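Local coordinates for protein GDP-L-fucose synthase (Campylobacter jejuni subsp. jejuni serotype O:2, PDB 7M13) that makes GDP-D-glycero-L-gluco-heptose for capsular polysaccharide, as an NADPH-dependent member of the fucose synthase subfamily of epimerases and dehydratases, at residues L123-L128 with N274-N278; I287-L292 with E303-N307. All blocks are in the same frame, centred on the assembly; numbering follows the deposited sequence.

Contact 1 (L123-L128 with N274-N278); sequences LKEEYL and NTHIN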
loop_
_atom_site.group_PDB
_atom_site.type_symbol
_atom_site.label_atom_id
_atom_site.label_comp_id
_atom_site.label_asym_id
_atom_site.label_seq_id
_atom_site.Cartn_x
_atom_site.Cartn_y
_atom_site.Cartn_z
ATOM N N LEU B 123 6.532 20.378 3.677
ATOM C CA LEU B 123 6.674 18.905 3.679
ATOM C C LEU B 123 7.818 18.469 2.782
ATOM O O LEU B 123 7.807 18.782 1.565
ATOM C CB LEU B 123 5.369 18.291 3.173
ATOM C CG LEU B 123 4.149 18.582 4.021
ATOM C CD1 LEU B 123 2.881 18.319 3.225
ATOM C CD2 LEU B 123 4.203 17.745 5.295
ATOM N N LYS B 124 8.799 17.770 3.339
ATOM C CA LYS B 124 9.903 17.153 2.598
ATOM C C LYS B 124 9.462 15.772 2.133
ATOM O O LYS B 124 8.698 15.105 2.830
ATOM C CB LYS B 124 11.110 17.071 3.515
ATOM C CG LYS B 124 11.684 18.412 3.951
ATOM C CD LYS B 124 13.000 18.250 4.709
ATOM C CE LYS B 124 14.152 17.713 3.897
ATOM N NZ LYS B 124 15.388 17.576 4.708
ATOM N N GLU B 125 10.093 15.307 1.077
ATOM C CA GLU B 125 9.799 13.953 0.528
ATOM C C GLU B 125 10.031 12.919 1.634
ATOM O O GLU B 125 9.314 11.897 1.671
ATOM C CB GLU B 125 10.631 13.769 -0.723
ATOM C CG GLU B 125 10.133 14.588 -1.897
ATOM C CD GLU B 125 10.730 15.983 -2.079
ATOM O OE1 GLU B 125 11.458 16.462 -1.137
ATOM O OE2 GLU B 125 10.516 16.607 -3.158
ATOM N N GLU B 126 11.039 13.124 2.466
ATOM C CA GLU B 126 11.474 12.174 3.495
ATOM C C GLU B 126 10.460 12.071 4.615
ATOM O O GLU B 126 10.681 11.209 5.481
ATOM C CB GLU B 126 12.824 12.593 4.084
ATOM C CG GLU B 126 13.977 12.499 3.109
ATOM C CD GLU B 126 14.246 13.748 2.273
ATOM O OE1 GLU B 126 15.344 13.773 1.654
ATOM O OE2 GLU B 126 13.384 14.690 2.219
ATOM N N TYR B 127 9.389 12.875 4.658
ATOM C CA TYR B 127 8.379 12.791 5.735
ATOM C C TYR B 127 7.398 11.643 5.471
ATOM O O TYR B 127 6.570 11.376 6.336
ATOM C CB TYR B 127 7.661 14.135 5.900
ATOM C CG TYR B 127 8.546 15.274 6.377
ATOM C CD1 TYR B 127 9.848 15.066 6.791
ATOM C CD2 TYR B 127 8.048 16.564 6.379
ATOM C CE1 TYR B 127 10.627 16.123 7.276
ATOM C CE2 TYR B 127 8.813 17.623 6.830
ATOM C CZ TYR B 127 10.099 17.408 7.256
ATOM O OH TYR B 127 10.878 18.476 7.674
ATOM N N LEU B 128 7.461 10.988 4.311
ATOM C CA LEU B 128 6.705 9.741 4.095
ATOM C C LEU B 128 6.904 8.800 5.291
ATOM O O LEU B 128 8.072 8.544 5.671
ATOM C CB LEU B 128 7.162 9.144 2.765
ATOM C CG LEU B 128 6.561 7.784 2.439
ATOM C CD1 LEU B 128 5.062 7.835 2.481
ATOM C CD2 LEU B 128 7.071 7.290 1.090
ATOM N N ASN B 274 12.391 7.237 -0.879
ATOM C CA ASN B 274 11.814 8.590 -0.948
ATOM C C ASN B 274 12.308 9.267 -2.227
ATOM O O ASN B 274 12.705 10.460 -2.210
ATOM C CB ASN B 274 12.138 9.376 0.320
ATOM C CG ASN B 274 11.485 8.752 1.538
ATOM O OD1 ASN B 274 10.335 8.328 1.490
ATOM N ND2 ASN B 274 12.209 8.713 2.648
ATOM N N THR B 275 12.231 8.547 -3.334
ATOM C CA THR B 275 12.621 9.067 -4.661
ATOM C C THR B 275 11.485 9.738 -5.403
ATOM O O THR B 275 11.703 10.135 -6.563
ATOM C CB THR B 275 13.274 7.984 -5.504
ATOM O OG1 THR B 275 12.373 6.893 -5.691
ATOM C CG2 THR B 275 14.578 7.524 -4.912
ATOM N N HIS B 276 10.310 9.843 -4.788
ATOM C CA HIS B 276 9.245 10.727 -5.290
ATOM C C HIS B 276 9.713 12.177 -5.202
ATOM O O HIS B 276 10.704 12.473 -4.484
ATOM C CB HIS B 276 7.944 10.510 -4.527
ATOM C CG HIS B 276 8.029 10.670 -3.062
ATOM N ND1 HIS B 276 8.590 9.729 -2.255
ATOM C CD2 HIS B 276 7.639 11.702 -2.270
ATOM C CE1 HIS B 276 8.535 10.159 -0.998
ATOM N NE2 HIS B 276 7.958 11.367 -0.987
ATOM N N ILE B 277 9.045 13.061 -5.935
ATOM C CA ILE B 277 9.449 14.498 -5.983
ATOM C C ILE B 277 8.220 15.342 -5.735
ATOM O O ILE B 277 7.258 15.263 -6.503
ATOM C CB ILE B 277 10.035 14.855 -7.358
ATOM C CG1 ILE B 277 11.007 13.813 -7.911
ATOM C CG2 ILE B 277 10.639 16.239 -7.306
ATOM C CD1 ILE B 277 11.355 14.044 -9.353
ATOM N N ASN B 278 8.309 16.250 -4.786
ATOM C CA ASN B 278 7.214 17.217 -4.580
ATOM C C ASN B 278 7.241 18.267 -5.706
ATOM O O ASN B 278 8.315 18.688 -6.120
ATOM C CB ASN B 278 7.367 17.958 -3.267
ATOM C CG ASN B 278 7.223 17.064 -2.073
ATOM O OD1 ASN B 278 6.578 16.008 -2.132
ATOM N ND2 ASN B 278 7.804 17.523 -0.956
HETATM O O HOH W 1 10.655 19.009 -4.611
HETATM O O HOH W 2 14.193 13.027 -1.168
HETATM O O HOH W 3 10.821 8.201 5.201
#
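Glu125 reaches across to residues 274-278 and accepts a well-aligned hydrogen bond there: Asn278 N donates to Glu125 OE2 at 2.8 Å and a nearly straight 171°. Water 1 lies 2.8 Å from both Glu125 OE2 and Asn278 O. The carbonyl Glu125 O, at the start of the 3-10 turn 125-127, receives a weak bond from His276 NE2 (3.0 Å, 121°) and another weak one from Leu128 N (3.4 Å). The contact joins the loop between strand 105-111 and helix 138-158 to strand 277-278 and the residues leading into it; the strand adds to the Rossmann-type sheet in parallel beside strand 162-171 through backbone bonds of Ile277. Asn278 ND2 sits 2.8 Å from Leu123 O at a poor angle; it donates instead to Asp320 O, and Asn278 OD1 is hydrogen-bonded to Tyr115 OH. Asn274 ND2 donates to water 3 (3.0 Å), which hydrogen-bonds in turn to Leu128 O (2.8 Å). Leu128 CD2 touches His276 CE1 at 3.8 Å, and Leu128 also packs on Tyr138 of the second subunit.

Contact 2 (I287-L292 with E303-N307); sequences IKEVAL and ELVFN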
loop_
_atom_site.group_PDB
_atom_site.type_symbol
_atom_site.label_atom_id
_atom_site.label_comp_id
_atom_site.label_asym_id
_atom_site.label_seq_id
_atom_site.Cartn_x
_atom_site.Cartn_y
_atom_site.Cartn_z
ATOM N N ILE B 287 -6.962 31.302 3.159
ATOM C CA ILE B 287 -8.258 31.344 2.425
ATOM C C ILE B 287 -8.728 32.805 2.344
ATOM O O ILE B 287 -9.274 33.187 1.316
ATOM C CB ILE B 287 -9.299 30.384 3.043
ATOM C CG1 ILE B 287 -10.579 30.347 2.207
ATOM C CG2 ILE B 287 -9.588 30.703 4.500
ATOM C CD1 ILE B 287 -10.351 30.012 0.745
ATOM N N LYS B 288 -8.410 33.644 3.324
ATOM C CA LYS B 288 -8.748 35.092 3.219
ATOM C C LYS B 288 -8.038 35.689 2.007
ATOM O O LYS B 288 -8.698 36.376 1.204
ATOM C CB LYS B 288 -8.355 35.852 4.486
ATOM C CG LYS B 288 -8.563 37.353 4.421
ATOM C CD LYS B 288 -8.549 38.010 5.782
ATOM C CE LYS B 288 -7.320 37.674 6.602
ATOM N NZ LYS B 288 -7.301 38.452 7.864
ATOM N N GLU B 289 -6.726 35.451 1.869
ATOM C CA GLU B 289 -5.904 36.059 0.793
ATOM C C GLU B 289 -6.393 35.551 -0.566
ATOM O O GLU B 289 -6.479 36.343 -1.500
ATOM C CB GLU B 289 -4.419 35.731 0.986
ATOM C CG GLU B 289 -3.805 36.429 2.197
ATOM C CD GLU B 289 -2.461 35.910 2.690
ATOM O OE1 GLU B 289 -1.733 36.692 3.345
ATOM O OE2 GLU B 289 -2.143 34.734 2.448
ATOM N N VAL B 290 -6.670 34.253 -0.686
ATOM C CA VAL B 290 -7.142 33.659 -1.965
ATOM C C VAL B 290 -8.527 34.221 -2.295
ATOM O O VAL B 290 -8.726 34.611 -3.456
ATOM C CB VAL B 290 -7.173 32.123 -1.896
ATOM C CG1 VAL B 290 -7.725 31.526 -3.186
ATOM C CG2 VAL B 290 -5.795 31.583 -1.601
ATOM N N ALA B 291 -9.432 34.249 -1.324
ATOM C CA ALA B 291 -10.804 34.770 -1.540
ATOM C C ALA B 291 -10.733 36.231 -1.994
ATOM O O ALA B 291 -11.425 36.562 -2.958
ATOM C CB ALA B 291 -11.659 34.579 -0.325
ATOM N N LEU B 292 -9.880 37.067 -1.393
ATOM C CA LEU B 292 -9.771 38.482 -1.834
ATOM C C LEU B 292 -9.240 38.524 -3.262
ATOM O O LEU B 292 -9.711 39.348 -4.050
ATOM C CB LEU B 292 -8.866 39.272 -0.885
ATOM C CG LEU B 292 -9.404 39.480 0.524
ATOM C CD1 LEU B 292 -8.353 40.170 1.391
ATOM C CD2 LEU B 292 -10.705 40.269 0.494
ATOM N N GLU B 303 -19.469 41.699 0.030
ATOM C CA GLU B 303 -18.548 41.462 1.172
ATOM C C GLU B 303 -17.952 40.061 1.083
ATOM O O GLU B 303 -18.610 39.128 0.554
ATOM C CB GLU B 303 -19.297 41.610 2.492
ATOM C CG GLU B 303 -19.845 42.999 2.708
ATOM C CD GLU B 303 -20.949 43.086 3.748
ATOM O OE1 GLU B 303 -21.437 44.205 3.979
ATOM O OE2 GLU B 303 -21.309 42.036 4.332
ATOM N N LEU B 304 -16.739 39.919 1.606
ATOM C CA LEU B 304 -16.218 38.623 2.074
ATOM C C LEU B 304 -16.495 38.521 3.572
ATOM O O LEU B 304 -16.084 39.430 4.331
ATOM C CB LEU B 304 -14.727 38.533 1.748
ATOM C CG LEU B 304 -14.026 37.284 2.273
ATOM C CD1 LEU B 304 -14.718 36.021 1.777
ATOM C CD2 LEU B 304 -12.548 37.302 1.886
ATOM N N VAL B 305 -17.164 37.447 3.976
ATOM C CA VAL B 305 -17.523 37.182 5.398
ATOM C C VAL B 305 -16.942 35.827 5.794
ATOM O O VAL B 305 -17.130 34.853 5.024
ATOM C CB VAL B 305 -19.051 37.212 5.599
ATOM C CG1 VAL B 305 -19.425 37.010 7.056
ATOM C CG2 VAL B 305 -19.668 38.498 5.064
ATOM N N PHE B 306 -16.261 35.756 6.940
ATOM C CA PHE B 306 -15.852 34.473 7.561
ATOM C C PHE B 306 -16.773 34.197 8.743
ATOM O O PHE B 306 -16.984 35.088 9.580
ATOM C CB PHE B 306 -14.361 34.466 7.910
ATOM C CG PHE B 306 -13.528 34.307 6.671
ATOM C CD1 PHE B 306 -13.429 33.071 6.048
ATOM C CD2 PHE B 306 -12.930 35.405 6.070
ATOM C CE1 PHE B 306 -12.693 32.929 4.882
ATOM C CE2 PHE B 306 -12.209 35.263 4.893
ATOM C CZ PHE B 306 -12.084 34.026 4.309
ATOM N N ASN B 307 -17.307 32.981 8.758
ATOM C CA ASN B 307 -18.227 32.464 9.793
ATOM C C ASN B 307 -17.464 31.439 10.642
ATOM O O ASN B 307 -17.184 30.338 10.127
ATOM C CB ASN B 307 -19.476 31.882 9.134
ATOM C CG ASN B 307 -20.335 31.119 10.112
ATOM O OD1 ASN B 307 -20.238 31.341 11.317
ATOM N ND2 ASN B 307 -21.155 30.217 9.602
#
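An alpha-beta pair packs here: the N-terminal turn and a half of helix 287-298 lies against strand 303-307, which pairs in parallel with strand 231-235 to form a two-stranded sheet. A short loop reverses the chain, so the helix and strand segments run nearly antiparallel (158°), with their axes 10.0 Å apart at closest approach. Such a small alpha/beta region fits the substrate-binding domain of extended short-chain dehydrogenases.

Phe306 and Leu304, two apart on the strand, both point at the helix, whereas the intervening Val305 is out of its reach. Phe306 meets the helix's start. Its CE1 is 3.8 Å from Ile287 CG2, and its CZ is 3.7 Å from Lys288 CA, so the ring rests on helix backbone as well as on side chains; Lys288 CB adds a contact at 3.9 Å to Phe306 CE2. Leu304 packs one turn further along, as the antiparallel direction requires, and its CD2 methyl makes the closest approaches: 3.6 Å to Ala291 CB and 3.8 Å to Leu292 CD2. The small Ala291 side chain lets that methyl come close to the helix.

Behind this layer, Ile287 and Ala291 also touch helix 184-199, at Leu188 and Phe192, while Leu304 and Phe306 both touch Ile234 of the neighbouring strand. Ile287 additionally contacts Arg242, a predicted substrate-binding residue. The two strand side chains also meet each other, Leu304 CD2 lying 3.6 Å from Phe306 CE2.

Overall arrangement
The contacts lie in different parts of the subunit, with centres 32 Å apart and nearest atoms about 16 Å apart. Contact 1 is buried in the Rossmann-type domain that holds NADP, the side chain of Asn278 being about 10 Å from the cofactor. Contact 2 lies near the surface, in what is probably the substrate-binding part, close to predicted substrate residues Arg242 and Trp235. In sequence they follow one another: contact 1 closes at 274-278 before helix 287-298 opens contact 2. The main sheet leads from contact 1 to the helix of contact 2: strand 277-278 pairs with 162-171, which pairs with 241-246, and this with 285-286, directly preceding that helix; strand 303-307 belongs to a separate two-stranded sheet.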